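Local coordinates for coat protein (Leviviridae sp., PDB 6YFR) that forms, as a coat protein, the shell of a single-stranded RNA bacteriophage particle and probably packages the viral RNA inside it, at residues K51-Y56 and R74-L79. Numbering follows the deposited sequence.
Sequences KISVYY and RCEFSL
Ile52 and Phe77 form one hydrogen-bonded antiparallel pair, and Val54 and Cys75 form the next. Each pair has two backbone bonds. Val54 N to Cys75 O measures 2.9 Å and is nearly straight, at 168° at the hydrogen. Phe77 N to Ile52 O is more bent. CA-H...O contacts fill in between, such as Ser53 CA to Cys75 O at 3.4 Å.

On the face carrying Ile52, Val54, Cys75 and Phe77 the packing is apolar. Ile52 CG1 lies 4.1 Å from Phe77 CD2. The Phe77 side chain touches Leu98 and Met101 of helix 90-107.

The face carrying Lys51, Ser53, Tyr55, Arg74, Glu76 and Ser78 is largely polar. The extended Arg74 chain passes the edge of the Tyr55 ring, and Arg74 NE lies 3.4 Å from Tyr55 CE1. The guanidinium plane stands 79° from the ring plane, but Arg74 is poorly ordered, so its position is tentative. Glu76 bends at chi2 (-79°), which turns CD back toward strand 47-59. Glu76 OE2 lies 3.3 Å from Tyr55 OH.

The strands belong to one beta hairpin of the coat protein sheet. Residues 75-79 also pair antiparallel with a strand of the second subunit, so the sheet continues across the dimer. Backbone bonds set the register, and through Phe77 the apolar face meets the helix. The polar face, with Lys51 and Arg74, probably looks toward the RNA, as in related phage coat proteins.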
loop_
_atom_site.group_PDB
_atom_site.type_symbol
_atom_site.label_atom_id
_atom_site.label_comp_id
_atom_site.label_asym_id
_atom_site.label_seq_id
_atom_site.Cartn_x
_atom_site.Cartn_y
_atom_site.Cartn_z
ATOM N N LYS A 51 27.328 -63.675 18.570
ATOM C CA LYS A 51 26.414 -63.414 19.670
ATOM C C LYS A 51 25.650 -64.675 20.051
ATOM O O LYS A 51 25.296 -65.493 19.196
ATOM C CB LYS A 51 25.414 -62.306 19.310
ATOM C CG LYS A 51 26.036 -60.940 19.058
ATOM C CD LYS A 51 24.962 -59.926 18.678
ATOM C CE LYS A 51 25.565 -58.560 18.390
ATOM N NZ LYS A 51 24.531 -57.565 17.994
ATOM N N ILE A 52 25.397 -64.816 21.350
ATOM C CA ILE A 52 24.478 -65.816 21.882
ATOM C C ILE A 52 23.468 -65.094 22.762
ATOM O O ILE A 52 23.843 -64.245 23.578
ATOM C CB ILE A 52 25.204 -66.915 22.684
ATOM C CG1 ILE A 52 26.299 -67.580 21.852
ATOM C CG2 ILE A 52 24.213 -67.965 23.168
ATOM C CD1 ILE A 52 25.787 -68.646 20.918
ATOM N N SER A 53 22.192 -65.433 22.607
ATOM C CA SER A 53 21.120 -64.770 23.334
ATOM C C SER A 53 20.148 -65.810 23.862
ATOM O O SER A 53 19.665 -66.655 23.103
ATOM C CB SER A 53 20.388 -63.770 22.435
ATOM O OG SER A 53 21.284 -62.787 21.939
ATOM N N VAL A 54 19.865 -65.754 25.156
ATOM C CA VAL A 54 18.895 -66.636 25.787
ATOM C C VAL A 54 17.729 -65.773 26.238
ATOM O O VAL A 54 17.894 -64.890 27.094
ATOM C CB VAL A 54 19.507 -67.412 26.963
ATOM C CG1 VAL A 54 18.461 -68.313 27.585
ATOM C CG2 VAL A 54 20.702 -68.220 26.491
ATOM N N TYR A 55 16.560 -66.016 25.643
ATOM C CA TYR A 55 15.317 -65.346 26.006
ATOM C C TYR A 55 14.430 -66.372 26.698
ATOM O O TYR A 55 13.965 -67.325 26.059
ATOM C CB TYR A 55 14.620 -64.773 24.773
ATOM C CG TYR A 55 15.495 -63.911 23.892
ATOM C CD1 TYR A 55 15.829 -62.616 24.265
ATOM C CD2 TYR A 55 15.970 -64.384 22.675
ATOM C CE1 TYR A 55 16.623 -61.820 23.459
ATOM C CE2 TYR A 55 16.764 -63.595 21.860
ATOM C CZ TYR A 55 17.087 -62.315 22.258
ATOM O OH TYR A 55 17.879 -61.528 21.451
ATOM N N TYR A 56 14.195 -66.190 27.998
ATOM C CA TYR A 56 13.300 -67.061 28.757
ATOM C C TYR A 56 12.076 -66.247 29.158
ATOM O O TYR A 56 12.177 -65.321 29.970
ATOM C CB TYR A 56 13.996 -67.643 29.985
ATOM C CG TYR A 56 13.234 -68.781 30.629
ATOM C CD1 TYR A 56 13.511 -70.100 30.298
ATOM C CD2 TYR A 56 12.237 -68.535 31.565
ATOM C CE1 TYR A 56 12.816 -71.145 30.881
ATOM C CE2 TYR A 56 11.538 -69.574 32.154
ATOM C CZ TYR A 56 11.830 -70.876 31.807
ATOM O OH TYR A 56 11.137 -71.915 32.389
ATOM N N ARG A 74 16.601 -62.144 30.057
ATOM C CA ARG A 74 17.490 -62.029 28.909
ATOM C C ARG A 74 18.931 -62.203 29.357
ATOM O O ARG A 74 19.372 -61.570 30.328
ATOM C CB ARG A 74 17.335 -60.677 28.209
ATOM C CG ARG A 74 16.298 -60.655 27.110
ATOM C CD ARG A 74 16.338 -59.343 26.345
ATOM N NE ARG A 74 15.292 -59.277 25.329
ATOM C CZ ARG A 74 14.064 -58.815 25.547
ATOM N NH1 ARG A 74 13.725 -58.372 26.751
ATOM N NH2 ARG A 74 13.176 -58.795 24.563
ATOM N N CYS A 75 19.660 -63.054 28.638
ATOM C CA CYS A 75 21.093 -63.230 28.849
ATOM C C CYS A 75 21.796 -63.118 27.504
ATOM O O CYS A 75 21.554 -63.932 26.608
ATOM C CB CYS A 75 21.387 -64.575 29.512
ATOM S SG CYS A 75 23.118 -64.823 29.940
ATOM N N GLU A 76 22.667 -62.121 27.372
ATOM C CA GLU A 76 23.322 -61.796 26.111
ATOM C C GLU A 76 24.829 -61.982 26.223
ATOM O O GLU A 76 25.428 -61.734 27.274
ATOM C CB GLU A 76 23.030 -60.348 25.685
ATOM C CG GLU A 76 21.561 -60.028 25.452
ATOM C CD GLU A 76 21.060 -60.513 24.104
ATOM O OE1 GLU A 76 21.860 -61.101 23.345
ATOM O OE2 GLU A 76 19.864 -60.300 23.801
ATOM N N PHE A 77 25.433 -62.400 25.112
ATOM C CA PHE A 77 26.874 -62.549 24.977
ATOM C C PHE A 77 27.273 -62.125 23.573
ATOM O O PHE A 77 26.610 -62.491 22.597
ATOM C CB PHE A 77 27.308 -63.999 25.238
ATOM C CG PHE A 77 28.690 -64.339 24.728
ATOM C CD1 PHE A 77 29.785 -64.285 25.573
ATOM C CD2 PHE A 77 28.887 -64.746 23.414
ATOM C CE1 PHE A 77 31.054 -64.610 25.113
ATOM C CE2 PHE A 77 30.152 -65.066 22.948
ATOM C CZ PHE A 77 31.237 -64.997 23.798
ATOM N N SER A 78 28.370 -61.382 23.476
ATOM C CA SER A 78 28.902 -60.957 22.189
ATOM C C SER A 78 30.422 -61.003 22.226
ATOM O O SER A 78 31.039 -60.795 23.273
ATOM C CB SER A 78 28.441 -59.543 21.819
ATOM O OG SER A 78 29.133 -58.571 22.582
ATOM N N LEU A 79 31.018 -61.272 21.065
ATOM C CA LEU A 79 32.468 -61.328 20.913
ATOM C C LEU A 79 32.841 -60.768 19.549
ATOM O O LEU A 79 32.197 -61.092 18.544
ATOM C CB LEU A 79 32.991 -62.762 21.059
ATOM C CG LEU A 79 34.480 -63.000 20.803
ATOM C CD1 LEU A 79 35.338 -62.246 21.808
ATOM C CD2 LEU A 79 34.790 -64.491 20.840
#